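Local coordinates for RNA-binding protein Smaug (Drosophila melanogaster, PDB 1OXJ) that recognises RNA through a SAM domain, which in this fragment is followed by an all-helical PHAT domain, at residues Leu90-Val94 against Phe115-Ile119; Met98-Glu102 against Asn152-His158; Tyr31-Ile37 against Ile59-Arg65. The contacts are given in a common frame with arbitrary orientation. Residue numbers count along the deposited sequence, not the author numbering.

From the N terminus, contact 3 comes first: it closes the loop between Tyr31-Ile37 and Ile59-Arg65 inside the SAM domain, bringing helix 31-34 onto the long helix 49-77. That helix runs on into the PHAT region, where contact 1 joins the end of helix 83-91 to helix 111-127. Contact 2 opens inside the loop closed by contact 1 and ends beyond it, so the two cross; it ties Met98-Glu102 to Asn152-His158, the link between helices 136-150 and 159-170. Phe155 touches both Phe115 and Leu116, merging contacts 1 and 2. Between domains, Lys99 NZ forms a salt bridge with Glu32 OE2 (2.8 Å), linking contacts 2 and 3.

Contact 1 (Leu90-Val94 against Phe115-Ile119); sequences LTNIV and FLKVI
This is helix-to-helix packing in the all-helical PHAT domain: the end of helix 83-91 and the turn after it lie against helix 111-127. Phe115-Ile119 is regular helix, with Ile119 N hydrogen-bonded to Phe115 O at 3.0 Å. In Leu90-Val94 the carbonyl Leu90 O accepts from both Ile93 N and Val94 N, each at 2.9 Å, as the chain turns. The closest CA pair is Leu90 and Phe115, 7.9 Å apart, a gap spanned by apolar side chains; the two segments bury 267 Å² between them. Phe115, chi1 t and chi2 near 90°, extends its ring among Leu90, Ile93 and Val94: its CD1 lies 3.6 Å from Ile93 CG2 and its CZ 3.7 Å from Val94 CB. Leu90 (mt) points its CA-CB bond at the opposing helix and spreads its methyls over three residues, CD2 reaching Phe115 CE1 at 3.7 Å. Helix 136-150 adds Ile145 against Leu90, helix 49-77 adds Leu69 against Leu90 and Val72 against Val118, and helix 159-170 adds Leu165 against Ile119, so the contact belongs to the buried interior where five helices meet. One turn along from Phe115, Val118 CG1 meets Leu90 CD2 at 3.7 Å, while Leu90 CD1 touches Ile119 CD1, also at 3.7 Å.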
ATOM      1  N   LEU A  90       1.498  -0.740   6.835  1.00 32.43           N
ATOM      2  CA  LEU A  90       2.011  -0.350   5.523  1.00 32.17           C
ATOM      3  C   LEU A  90       2.307  -1.549   4.635  1.00 32.48           C
ATOM      4  O   LEU A  90       2.095  -1.507   3.424  1.00 33.40           O
ATOM      5  CB  LEU A  90       3.275   0.505   5.659  1.00 30.76           C
ATOM      6  CG  LEU A  90       3.105   1.871   6.332  1.00 32.21           C
ATOM      7  CD1 LEU A  90       4.468   2.533   6.468  1.00 29.52           C
ATOM      8  CD2 LEU A  90       2.153   2.756   5.517  1.00 29.80           C
ATOM      9  N   THR A  91       2.788  -2.623   5.247  1.00 33.22           N
ATOM     10  CA  THR A  91       3.124  -3.842   4.519  1.00 32.40           C
ATOM     11  C   THR A  91       1.957  -4.370   3.688  1.00 33.70           C
ATOM     12  O   THR A  91       2.151  -4.915   2.593  1.00 31.12           O
ATOM     13  CB  THR A  91       3.577  -4.937   5.500  1.00 33.34           C
ATOM     14  OG1 THR A  91       4.858  -4.577   6.041  1.00 33.46           O
ATOM     15  CG2 THR A  91       3.660  -6.283   4.806  1.00 36.90           C
ATOM     16  N   ASN A  92       0.745  -4.199   4.207  1.00 31.68           N
ATOM     17  CA  ASN A  92      -0.445  -4.681   3.523  1.00 33.11           C
ATOM     18  C   ASN A  92      -1.047  -3.670   2.562  1.00 32.62           C
ATOM     19  O   ASN A  92      -2.119  -3.898   2.007  1.00 32.83           O
ATOM     20  CB  ASN A  92      -1.493  -5.102   4.552  1.00 37.84           C
ATOM     21  CG  ASN A  92      -0.996  -6.215   5.450  1.00 41.03           C
ATOM     22  OD1 ASN A  92      -0.498  -7.230   4.968  1.00 45.67           O
ATOM     23  ND2 ASN A  92      -1.128  -6.033   6.759  1.00 43.75           N
ATOM     24  N   ILE A  93      -0.353  -2.559   2.353  1.00 32.14           N
ATOM     25  CA  ILE A  93      -0.857  -1.530   1.448  1.00 30.75           C
ATOM     26  C   ILE A  93       0.125  -1.235   0.314  1.00 30.78           C
ATOM     27  O   ILE A  93      -0.277  -0.931  -0.814  1.00 28.38           O
ATOM     28  CB  ILE A  93      -1.133  -0.217   2.229  1.00 30.64           C
ATOM     29  CG1 ILE A  93      -2.286  -0.437   3.216  1.00 29.98           C
ATOM     30  CG2 ILE A  93      -1.460   0.925   1.266  1.00 31.66           C
ATOM     31  CD1 ILE A  93      -2.618   0.796   4.043  1.00 30.35           C
ATOM     32  N   VAL A  94       1.410  -1.368   0.610  1.00 28.23           N
ATOM     33  CA  VAL A  94       2.451  -1.046  -0.366  1.00 29.18           C
ATOM     34  C   VAL A  94       2.342  -1.720  -1.739  1.00 30.32           C
ATOM     35  O   VAL A  94       2.719  -1.123  -2.755  1.00 30.63           O
ATOM     36  CB  VAL A  94       3.847  -1.309   0.227  1.00 28.80           C
ATOM     37  CG1 VAL A  94       4.077  -2.812   0.400  1.00 28.61           C
ATOM     38  CG2 VAL A  94       4.909  -0.647  -0.646  1.00 32.53           C
ATOM     39  N   PHE A 115      -0.183   7.579   1.662  1.00 29.91           N
ATOM     40  CA  PHE A 115       0.850   6.574   1.894  1.00 31.26           C
ATOM     41  C   PHE A 115       2.213   7.240   2.056  1.00 30.52           C
ATOM     42  O   PHE A 115       2.975   6.910   2.971  1.00 31.71           O
ATOM     43  CB  PHE A 115       0.892   5.581   0.728  1.00 28.09           C
ATOM     44  CG  PHE A 115       1.787   4.402   0.974  1.00 28.26           C
ATOM     45  CD1 PHE A 115       1.297   3.269   1.605  1.00 25.50           C
ATOM     46  CD2 PHE A 115       3.121   4.431   0.581  1.00 29.46           C
ATOM     47  CE1 PHE A 115       2.128   2.160   1.845  1.00 28.38           C
ATOM     48  CE2 PHE A 115       3.963   3.335   0.814  1.00 29.25           C
ATOM     49  CZ  PHE A 115       3.459   2.197   1.447  1.00 28.14           C
ATOM     50  N   LEU A 116       2.530   8.175   1.167  1.00 31.21           N
ATOM     51  CA  LEU A 116       3.800   8.877   1.247  1.00 32.03           C
ATOM     52  C   LEU A 116       3.866   9.756   2.495  1.00 33.31           C
ATOM     53  O   LEU A 116       4.940   9.948   3.072  1.00 33.52           O
ATOM     54  CB  LEU A 116       4.026   9.719  -0.009  1.00 34.14           C
ATOM     55  CG  LEU A 116       4.364   8.949  -1.288  1.00 34.11           C
ATOM     56  CD1 LEU A 116       4.504   9.930  -2.425  1.00 37.05           C
ATOM     57  CD2 LEU A 116       5.660   8.153  -1.102  1.00 37.02           C
ATOM     58  N   LYS A 117       2.720  10.283   2.917  1.00 34.03           N
ATOM     59  CA  LYS A 117       2.674  11.119   4.120  1.00 35.85           C
ATOM     60  C   LYS A 117       3.040  10.274   5.339  1.00 34.67           C
ATOM     61  O   LYS A 117       3.819  10.703   6.191  1.00 35.06           O
ATOM     62  CB  LYS A 117       1.272  11.718   4.325  1.00 38.64           C
ATOM     63  CG  LYS A 117       1.052  13.078   3.665  1.00 45.13           C
ATOM     64  CD  LYS A 117      -0.316  13.653   4.050  1.00 49.63           C
ATOM     65  CE  LYS A 117      -0.489  15.090   3.576  1.00 51.61           C
ATOM     66  NZ  LYS A 117      -0.554  15.189   2.092  1.00 55.67           N
ATOM     67  N   VAL A 118       2.467   9.076   5.418  1.00 32.87           N
ATOM     68  CA  VAL A 118       2.738   8.172   6.525  1.00 31.81           C
ATOM     69  C   VAL A 118       4.206   7.751   6.512  1.00 33.07           C
ATOM     70  O   VAL A 118       4.839   7.651   7.567  1.00 31.08           O
ATOM     71  CB  VAL A 118       1.843   6.924   6.458  1.00 32.97           C
ATOM     72  CG1 VAL A 118       2.346   5.868   7.438  1.00 31.90           C
ATOM     73  CG2 VAL A 118       0.400   7.306   6.786  1.00 33.65           C
ATOM     74  N   ILE A 119       4.755   7.514   5.321  1.00 31.11           N
ATOM     75  CA  ILE A 119       6.162   7.137   5.227  1.00 32.71           C
ATOM     76  C   ILE A 119       7.028   8.237   5.838  1.00 33.81           C
ATOM     77  O   ILE A 119       7.990   7.948   6.554  1.00 34.68           O
ATOM     78  CB  ILE A 119       6.604   6.903   3.757  1.00 32.62           C
ATOM     79  CG1 ILE A 119       5.968   5.623   3.207  1.00 31.58           C
ATOM     80  CG2 ILE A 119       8.124   6.799   3.682  1.00 35.37           C
ATOM     81  CD1 ILE A 119       6.404   4.343   3.936  1.00 33.91           C
TER

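Contact 2 (Met98-Glu102 against Asn152-His158); sequences MKPLE and NEAFMNH
Leu101, rotamer mt, lies over the turn at Ala154 and Phe155, its CG 3.6 Å from Ala154 O and its CD2 4.1 Å from Phe155 CE1 at the ring edge. The contact is loop-on-loop packing in the PHAT domain, joining the connection between helices 83-91 and 111-127 to that between 136-150 and 159-170. Met98-Pro100 is extended, then Leu101 bends to helical angles. Opposite, a short 3-10 turn at Glu153-Ala154 is started by an Asx turn, Ala154 N donating to Asn152 OD1 at 3.0 Å, and His158 takes the N-cap position of the next helix. The backbones come very close at Pro100 and Ala154, with CA atoms 4.2 Å apart; the small Ala154 CB sits 3.4 Å from Lys99 O and 3.5 Å from Met98 O. Met98 (chi1 m, chi2 t) makes an oblique Met-aromatic contact, its SD 5.0 Å from the centroid of the Phe155 ring and 3.9 Å from Phe155 CZ. Leu116 of helix 111-127 touches Leu101, Phe155 and His158. A water completes the join, accepting from Met98 N at 3.1 Å and donating to Asn152 OD1 at 2.8 Å.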
ATOM      1  N   MET A  98      -2.498   1.444  -6.823  1.00 29.51           N
ATOM      2  CA  MET A  98      -2.642   2.844  -6.465  1.00 29.29           C
ATOM      3  C   MET A  98      -2.563   3.721  -7.702  1.00 30.44           C
ATOM      4  O   MET A  98      -1.695   3.544  -8.554  1.00 29.10           O
ATOM      5  CB  MET A  98      -1.541   3.278  -5.486  1.00 29.53           C
ATOM      6  CG  MET A  98      -1.597   2.628  -4.105  1.00 31.79           C
ATOM      7  SD  MET A  98      -0.342   3.358  -2.957  1.00 26.44           S
ATOM      8  CE  MET A  98       0.523   1.883  -2.405  1.00 32.17           C
ATOM      9  N   LYS A  99      -3.479   4.672  -7.793  1.00 28.72           N
ATOM     10  CA  LYS A  99      -3.493   5.599  -8.910  1.00 30.97           C
ATOM     11  C   LYS A  99      -2.357   6.590  -8.724  1.00 32.09           C
ATOM     12  O   LYS A  99      -1.820   6.736  -7.627  1.00 30.35           O
ATOM     13  CB  LYS A  99      -4.814   6.361  -8.947  1.00 32.03           C
ATOM     14  CG  LYS A  99      -6.044   5.479  -9.104  1.00 35.06           C
ATOM     15  CD  LYS A  99      -7.299   6.312  -9.317  1.00 40.49           C
ATOM     16  CE  LYS A  99      -7.353   6.879 -10.726  1.00 42.99           C
ATOM     17  NZ  LYS A  99      -8.653   7.559 -10.998  1.00 45.16           N
ATOM     18  N   PRO A 100      -1.963   7.277  -9.805  1.00 33.90           N
ATOM     19  CA  PRO A 100      -0.881   8.266  -9.721  1.00 34.33           C
ATOM     20  C   PRO A 100      -1.204   9.351  -8.686  1.00 33.31           C
ATOM     21  O   PRO A 100      -2.374   9.614  -8.390  1.00 31.37           O
ATOM     22  CB  PRO A 100      -0.832   8.835 -11.132  1.00 35.56           C
ATOM     23  CG  PRO A 100      -1.199   7.640 -11.987  1.00 36.74           C
ATOM     24  CD  PRO A 100      -2.360   7.038 -11.206  1.00 35.13           C
ATOM     25  N   LEU A 101      -0.172   9.975  -8.131  1.00 33.92           N
ATOM     26  CA  LEU A 101      -0.382  11.050  -7.164  1.00 34.26           C
ATOM     27  C   LEU A 101      -1.135  12.189  -7.846  1.00 34.21           C
ATOM     28  O   LEU A 101      -1.939  12.885  -7.218  1.00 32.31           O
ATOM     29  CB  LEU A 101       0.960  11.568  -6.644  1.00 37.45           C
ATOM     30  CG  LEU A 101       1.838  10.572  -5.887  1.00 39.33           C
ATOM     31  CD1 LEU A 101       3.190  11.200  -5.626  1.00 40.41           C
ATOM     32  CD2 LEU A 101       1.175  10.184  -4.577  1.00 39.06           C
ATOM     33  N   GLU A 102      -0.879  12.361  -9.141  1.00 33.73           N
ATOM     34  CA  GLU A 102      -1.513  13.413  -9.933  1.00 37.42           C
ATOM     35  C   GLU A 102      -2.971  13.152 -10.292  1.00 37.46           C
ATOM     36  O   GLU A 102      -3.447  13.630 -11.325  1.00 39.60           O
ATOM     37  CB  GLU A 102      -0.746  13.643 -11.238  1.00 40.10           C
ATOM     38  CG  GLU A 102       0.630  14.224 -11.073  1.00 42.41           C
ATOM     39  CD  GLU A 102       1.514  13.345 -10.245  1.00 41.91           C
ATOM     40  OE1 GLU A 102       1.494  12.108 -10.461  1.00 43.33           O
ATOM     41  OE2 GLU A 102       2.232  13.892  -9.381  1.00 43.86           O
ATOM     42  N   ASN A 152       7.040   1.598  -7.423  1.00 44.44           N
ATOM     43  CA  ASN A 152       5.605   1.717  -7.640  1.00 44.82           C
ATOM     44  C   ASN A 152       5.433   2.850  -8.649  1.00 45.36           C
ATOM     45  O   ASN A 152       5.769   3.997  -8.360  1.00 43.23           O
ATOM     46  CB  ASN A 152       4.894   2.080  -6.339  1.00 45.42           C
ATOM     47  CG  ASN A 152       3.387   2.044  -6.474  1.00 48.42           C
ATOM     48  OD1 ASN A 152       2.841   2.274  -7.559  1.00 47.35           O
ATOM     49  ND2 ASN A 152       2.701   1.771  -5.369  1.00 48.14           N
ATOM     50  N   GLU A 153       4.917   2.528  -9.830  1.00 45.74           N
ATOM     51  CA  GLU A 153       4.732   3.532 -10.871  1.00 46.47           C
ATOM     52  C   GLU A 153       3.986   4.778 -10.411  1.00 46.25           C
ATOM     53  O   GLU A 153       4.211   5.866 -10.941  1.00 47.36           O
ATOM     54  CB  GLU A 153       4.032   2.909 -12.080  1.00 47.57           C
ATOM     55  CG  GLU A 153       4.942   1.974 -12.871  1.00 49.78           C
ATOM     56  CD  GLU A 153       4.268   1.387 -14.097  1.00 53.07           C
ATOM     57  OE1 GLU A 153       3.570   2.143 -14.806  1.00 54.22           O
ATOM     58  OE2 GLU A 153       4.443   0.174 -14.356  1.00 55.13           O
ATOM     59  N   ALA A 154       3.108   4.625  -9.426  1.00 44.29           N
ATOM     60  CA  ALA A 154       2.351   5.757  -8.907  1.00 43.16           C
ATOM     61  C   ALA A 154       3.265   6.745  -8.182  1.00 42.06           C
ATOM     62  O   ALA A 154       2.900   7.904  -7.986  1.00 41.60           O
ATOM     63  CB  ALA A 154       1.262   5.265  -7.961  1.00 42.63           C
ATOM     64  N   PHE A 155       4.454   6.292  -7.791  1.00 40.49           N
ATOM     65  CA  PHE A 155       5.404   7.154  -7.087  1.00 41.60           C
ATOM     66  C   PHE A 155       6.559   7.550  -7.992  1.00 42.27           C
ATOM     67  O   PHE A 155       7.598   8.019  -7.531  1.00 42.23           O
ATOM     68  CB  PHE A 155       5.961   6.453  -5.841  1.00 40.29           C
ATOM     69  CG  PHE A 155       4.915   6.089  -4.828  1.00 43.04           C
ATOM     70  CD1 PHE A 155       3.849   6.950  -4.568  1.00 42.27           C
ATOM     71  CD2 PHE A 155       4.998   4.891  -4.124  1.00 41.42           C
ATOM     72  CE1 PHE A 155       2.880   6.623  -3.622  1.00 44.37           C
ATOM     73  CE2 PHE A 155       4.036   4.553  -3.176  1.00 44.13           C
ATOM     74  CZ  PHE A 155       2.973   5.420  -2.924  1.00 43.80           C
ATOM     75  N   MET A 156       6.358   7.338  -9.283  1.00 43.66           N
ATOM     76  CA  MET A 156       7.338   7.653 -10.304  1.00 46.81           C
ATOM     77  C   MET A 156       8.088   8.962 -10.042  1.00 46.80           C
ATOM     78  O   MET A 156       9.320   8.991 -10.061  1.00 45.85           O
ATOM     79  CB  MET A 156       6.618   7.716 -11.651  1.00 48.77           C
ATOM     80  CG  MET A 156       7.482   8.016 -12.850  1.00 53.54           C
ATOM     81  SD  MET A 156       6.480   7.818 -14.335  1.00 54.88           S
ATOM     82  CE  MET A 156       6.471   6.023 -14.449  1.00 52.87           C
ATOM     83  N   ASN A 157       7.348  10.036  -9.780  1.00 47.52           N
ATOM     84  CA  ASN A 157       7.963  11.342  -9.546  1.00 49.10           C
ATOM     85  C   ASN A 157       8.454  11.591  -8.125  1.00 49.16           C
ATOM     86  O   ASN A 157       8.745  12.730  -7.751  1.00 49.08           O
ATOM     87  CB  ASN A 157       6.993  12.449  -9.956  1.00 50.28           C
ATOM     88  CG  ASN A 157       6.580  12.337 -11.405  1.00 52.48           C
ATOM     89  OD1 ASN A 157       7.425  12.195 -12.290  1.00 52.53           O
ATOM     90  ND2 ASN A 157       5.279  12.400 -11.657  1.00 53.75           N
ATOM     91  N   HIS A 158       8.554  10.526  -7.341  1.00 47.87           N
ATOM     92  CA  HIS A 158       9.023  10.623  -5.967  1.00 47.26           C
ATOM     93  C   HIS A 158      10.109   9.590  -5.726  1.00 46.55           C
ATOM     94  O   HIS A 158      10.709   9.543  -4.652  1.00 45.51           O
ATOM     95  CB  HIS A 158       7.864  10.393  -5.000  1.00 48.15           C
ATOM     96  CG  HIS A 158       7.180  11.651  -4.571  1.00 49.34           C
ATOM     97  ND1 HIS A 158       7.656  12.446  -3.552  1.00 50.29           N
ATOM     98  CD2 HIS A 158       6.054  12.253  -5.024  1.00 50.31           C
ATOM     99  CE1 HIS A 158       6.851  13.482  -3.391  1.00 51.41           C
ATOM    100  NE2 HIS A 158       5.870  13.387  -4.272  1.00 51.57           N
TER
HETATM  101  O   HOH W   1       0.178   1.630  -8.315  1.00 45.49           O

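Contact 3 (Tyr31-Ile37 against Ile59-Arg65); sequences YEEMLLI and IDKLKER
Ile59, whose CA is 6.4 Å from that of Leu35, points its CA-CB bond at Tyr31-Ile37 and begins the contact: its CD1 meets Met34 CG at 3.6 Å, and its CG1 lies 4.3 Å from Ile37 CG2. At Asp60, a water bridges OD1 (2.8 Å) and Ile37 O (3.0 Å). Leu62, one turn on, receives Met34 CE on its CD1 (3.8 Å) and Leu35 CD2 on its CB (4.2 Å). Such packing of a short helix on helix 49-77, the last of the SAM domain, in which Ile59-Arg65 is helical throughout, belongs to the SAM-domain helical bundle, and Trp13 of helix 10-16 touches both Ile59 and Leu62. Helix 31-34 leads into a type I turn over Met34-Ile37. Lys63 lays CE 3.2 Å from Leu35 O, while its NZ makes a salt bridge to Asp60 OD1 (3.0 Å). Arg65 bends back, NE donating to Leu62 O at 2.8 Å; NH1 binds Pro97 O and Thr96 OG1, and NH2 gives Tyr31 OH a weak hydrogen bond of 2.8 Å.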
ATOM      1  N   TYR A  31      -9.388   0.974 -12.824  1.00 28.64           N
ATOM      2  CA  TYR A  31      -9.245   1.047 -11.391  1.00 27.53           C
ATOM      3  C   TYR A  31     -10.621   1.175 -10.719  1.00 27.58           C
ATOM      4  O   TYR A  31     -10.932   0.450  -9.771  1.00 28.87           O
ATOM      5  CB  TYR A  31      -8.360   2.238 -11.055  1.00 25.64           C
ATOM      6  CG  TYR A  31      -8.165   2.465  -9.587  1.00 26.83           C
ATOM      7  CD1 TYR A  31      -7.104   1.873  -8.901  1.00 27.22           C
ATOM      8  CD2 TYR A  31      -9.027   3.293  -8.883  1.00 26.40           C
ATOM      9  CE1 TYR A  31      -6.908   2.116  -7.550  1.00 26.14           C
ATOM     10  CE2 TYR A  31      -8.841   3.540  -7.533  1.00 26.51           C
ATOM     11  CZ  TYR A  31      -7.784   2.955  -6.873  1.00 28.96           C
ATOM     12  OH  TYR A  31      -7.587   3.233  -5.543  1.00 30.64           O
ATOM     13  N   GLU A  32     -11.466   2.066 -11.225  1.00 27.19           N
ATOM     14  CA  GLU A  32     -12.783   2.239 -10.613  1.00 30.50           C
ATOM     15  C   GLU A  32     -13.629   0.968 -10.685  1.00 29.82           C
ATOM     16  O   GLU A  32     -14.377   0.662  -9.764  1.00 30.84           O
ATOM     17  CB  GLU A  32     -13.535   3.405 -11.273  1.00 32.21           C
ATOM     18  CG  GLU A  32     -12.941   4.793 -11.015  1.00 37.09           C
ATOM     19  CD  GLU A  32     -11.556   5.000 -11.629  1.00 40.53           C
ATOM     20  OE1 GLU A  32     -11.307   4.522 -12.758  1.00 41.04           O
ATOM     21  OE2 GLU A  32     -10.715   5.664 -10.984  1.00 42.45           O
ATOM     22  N   GLU A  33     -13.522   0.231 -11.783  1.00 31.40           N
ATOM     23  CA  GLU A  33     -14.290  -1.004 -11.926  1.00 32.30           C
ATOM     24  C   GLU A  33     -13.837  -2.039 -10.905  1.00 32.32           C
ATOM     25  O   GLU A  33     -14.666  -2.765 -10.340  1.00 31.54           O
ATOM     26  CB  GLU A  33     -14.140  -1.564 -13.342  1.00 35.03           C
ATOM     27  CG  GLU A  33     -14.855  -0.722 -14.404  1.00 39.76           C
ATOM     28  CD  GLU A  33     -14.733  -1.321 -15.790  1.00 41.42           C
ATOM     29  OE1 GLU A  33     -13.589  -1.498 -16.274  1.00 38.60           O
ATOM     30  OE2 GLU A  33     -15.784  -1.615 -16.396  1.00 46.38           O
ATOM     31  N   MET A  34     -12.526  -2.108 -10.672  1.00 29.59           N
ATOM     32  CA  MET A  34     -11.972  -3.045  -9.693  1.00 31.31           C
ATOM     33  C   MET A  34     -12.638  -2.822  -8.343  1.00 32.13           C
ATOM     34  O   MET A  34     -12.988  -3.782  -7.656  1.00 32.74           O
ATOM     35  CB  MET A  34     -10.441  -2.862  -9.546  1.00 28.05           C
ATOM     36  CG  MET A  34      -9.806  -3.511  -8.260  1.00 29.81           C
ATOM     37  SD  MET A  34      -8.006  -3.317  -8.107  1.00 21.11           S
ATOM     38  CE  MET A  34      -7.892  -1.608  -7.621  1.00 32.25           C
ATOM     39  N   LEU A  35     -12.820  -1.557  -7.971  1.00 33.20           N
ATOM     40  CA  LEU A  35     -13.429  -1.222  -6.683  1.00 35.31           C
ATOM     41  C   LEU A  35     -14.922  -1.524  -6.599  1.00 37.32           C
ATOM     42  O   LEU A  35     -15.514  -1.428  -5.529  1.00 38.01           O
ATOM     43  CB  LEU A  35     -13.176   0.251  -6.333  1.00 36.23           C
ATOM     44  CG  LEU A  35     -11.698   0.620  -6.155  1.00 35.35           C
ATOM     45  CD1 LEU A  35     -11.576   2.085  -5.756  1.00 38.43           C
ATOM     46  CD2 LEU A  35     -11.060  -0.274  -5.098  1.00 38.71           C
ATOM     47  N   LEU A  36     -15.525  -1.898  -7.726  1.00 38.66           N
ATOM     48  CA  LEU A  36     -16.949  -2.229  -7.758  1.00 39.44           C
ATOM     49  C   LEU A  36     -17.167  -3.731  -7.633  1.00 38.68           C
ATOM     50  O   LEU A  36     -18.304  -4.200  -7.589  1.00 41.23           O
ATOM     51  CB  LEU A  36     -17.581  -1.733  -9.061  1.00 40.11           C
ATOM     52  CG  LEU A  36     -17.599  -0.214  -9.237  1.00 42.10           C
ATOM     53  CD1 LEU A  36     -18.241   0.144 -10.571  1.00 41.94           C
ATOM     54  CD2 LEU A  36     -18.360   0.419  -8.085  1.00 43.07           C
ATOM     55  N   ILE A  37     -16.074  -4.483  -7.570  1.00 37.31           N
ATOM     56  CA  ILE A  37     -16.145  -5.937  -7.466  1.00 35.92           C
ATOM     57  C   ILE A  37     -16.779  -6.434  -6.173  1.00 37.26           C
ATOM     58  O   ILE A  37     -16.424  -5.986  -5.079  1.00 36.55           O
ATOM     59  CB  ILE A  37     -14.740  -6.561  -7.591  1.00 35.76           C
ATOM     60  CG1 ILE A  37     -14.251  -6.436  -9.036  1.00 33.65           C
ATOM     61  CG2 ILE A  37     -14.765  -8.012  -7.137  1.00 34.28           C
ATOM     62  CD1 ILE A  37     -12.813  -6.877  -9.247  1.00 32.21           C
ATOM     63  N   ILE A  59     -10.713  -6.551  -1.719  1.00 32.05           N
ATOM     64  CA  ILE A  59     -11.181  -5.344  -2.397  1.00 32.89           C
ATOM     65  C   ILE A  59     -11.796  -4.409  -1.354  1.00 34.11           C
ATOM     66  O   ILE A  59     -11.619  -3.187  -1.404  1.00 31.22           O
ATOM     67  CB  ILE A  59     -12.235  -5.699  -3.483  1.00 32.53           C
ATOM     68  CG1 ILE A  59     -11.573  -6.499  -4.612  1.00 34.27           C
ATOM     69  CG2 ILE A  59     -12.886  -4.438  -4.030  1.00 30.90           C
ATOM     70  CD1 ILE A  59     -10.653  -5.684  -5.516  1.00 35.74           C
ATOM     71  N   ASP A  60     -12.519  -4.987  -0.397  1.00 36.31           N
ATOM     72  CA  ASP A  60     -13.118  -4.178   0.655  1.00 38.77           C
ATOM     73  C   ASP A  60     -12.008  -3.502   1.447  1.00 38.75           C
ATOM     74  O   ASP A  60     -12.110  -2.322   1.785  1.00 40.78           O
ATOM     75  CB  ASP A  60     -13.978  -5.040   1.585  1.00 43.26           C
ATOM     76  CG  ASP A  60     -15.223  -5.560   0.902  1.00 47.32           C
ATOM     77  OD1 ASP A  60     -15.950  -4.738   0.306  1.00 50.96           O
ATOM     78  OD2 ASP A  60     -15.474  -6.782   0.957  1.00 51.36           O
ATOM     79  N   LYS A  61     -10.934  -4.239   1.723  1.00 37.79           N
ATOM     80  CA  LYS A  61      -9.823  -3.664   2.468  1.00 38.31           C
ATOM     81  C   LYS A  61      -9.168  -2.553   1.658  1.00 36.94           C
ATOM     82  O   LYS A  61      -8.632  -1.603   2.222  1.00 36.01           O
ATOM     83  CB  LYS A  61      -8.787  -4.737   2.829  1.00 41.05           C
ATOM     84  CG  LYS A  61      -9.306  -5.740   3.843  1.00 43.07           C
ATOM     85  CD  LYS A  61      -8.199  -6.621   4.404  1.00 47.03           C
ATOM     86  CE  LYS A  61      -8.768  -7.608   5.411  1.00 48.71           C
ATOM     87  NZ  LYS A  61      -7.705  -8.445   6.026  1.00 52.85           N
ATOM     88  N   LEU A  62      -9.205  -2.675   0.333  1.00 35.88           N
ATOM     89  CA  LEU A  62      -8.633  -1.640  -0.521  1.00 34.54           C
ATOM     90  C   LEU A  62      -9.395  -0.354  -0.255  1.00 34.82           C
ATOM     91  O   LEU A  62      -8.809   0.727  -0.155  1.00 34.62           O
ATOM     92  CB  LEU A  62      -8.768  -2.006  -2.008  1.00 33.58           C
ATOM     93  CG  LEU A  62      -7.820  -3.067  -2.574  1.00 33.75           C
ATOM     94  CD1 LEU A  62      -7.961  -3.123  -4.112  1.00 32.60           C
ATOM     95  CD2 LEU A  62      -6.380  -2.710  -2.189  1.00 32.87           C
ATOM     96  N   LYS A  63     -10.711  -0.476  -0.117  1.00 36.05           N
ATOM     97  CA  LYS A  63     -11.547   0.694   0.121  1.00 37.49           C
ATOM     98  C   LYS A  63     -11.274   1.349   1.466  1.00 35.90           C
ATOM     99  O   LYS A  63     -11.566   2.527   1.651  1.00 38.79           O
ATOM    100  CB  LYS A  63     -13.033   0.327   0.028  1.00 39.05           C
ATOM    101  CG  LYS A  63     -13.478  -0.253  -1.305  1.00 41.71           C
ATOM    102  CD  LYS A  63     -14.996  -0.413  -1.323  1.00 46.07           C
ATOM    103  CE  LYS A  63     -15.455  -1.477  -2.302  1.00 48.91           C
ATOM    104  NZ  LYS A  63     -15.127  -2.859  -1.824  1.00 51.53           N
ATOM    105  N   GLU A  64     -10.699   0.597   2.399  1.00 36.93           N
ATOM    106  CA  GLU A  64     -10.394   1.135   3.725  1.00 35.96           C
ATOM    107  C   GLU A  64      -9.013   1.782   3.839  1.00 35.58           C
ATOM    108  O   GLU A  64      -8.692   2.406   4.847  1.00 32.81           O
ATOM    109  CB  GLU A  64     -10.512   0.037   4.780  1.00 38.93           C
ATOM    110  CG  GLU A  64     -11.942  -0.383   5.084  1.00 44.02           C
ATOM    111  CD  GLU A  64     -12.837   0.807   5.399  1.00 47.81           C
ATOM    112  OE1 GLU A  64     -12.478   1.613   6.287  1.00 47.75           O
ATOM    113  OE2 GLU A  64     -13.900   0.936   4.755  1.00 51.23           O
ATOM    114  N   ARG A  65      -8.201   1.653   2.796  1.00 34.46           N
ATOM    115  CA  ARG A  65      -6.863   2.217   2.828  1.00 32.50           C
ATOM    116  C   ARG A  65      -6.767   3.657   3.328  1.00 32.98           C
ATOM    117  O   ARG A  65      -5.948   3.956   4.200  1.00 32.84           O
ATOM    118  CB  ARG A  65      -6.212   2.098   1.451  1.00 31.90           C
ATOM    119  CG  ARG A  65      -5.774   0.683   1.108  1.00 27.71           C
ATOM    120  CD  ARG A  65      -5.252   0.612  -0.305  1.00 29.51           C
ATOM    121  NE  ARG A  65      -6.279   1.007  -1.277  1.00 29.27           N
ATOM    122  CZ  ARG A  65      -6.050   1.121  -2.578  1.00 32.79           C
ATOM    123  NH1 ARG A  65      -4.836   0.866  -3.052  1.00 30.33           N
ATOM    124  NH2 ARG A  65      -7.021   1.507  -3.402  1.00 30.41           N
TER
HETATM  125  O   HOH W   2     -16.216  -6.043  -2.111  1.00 63.51           O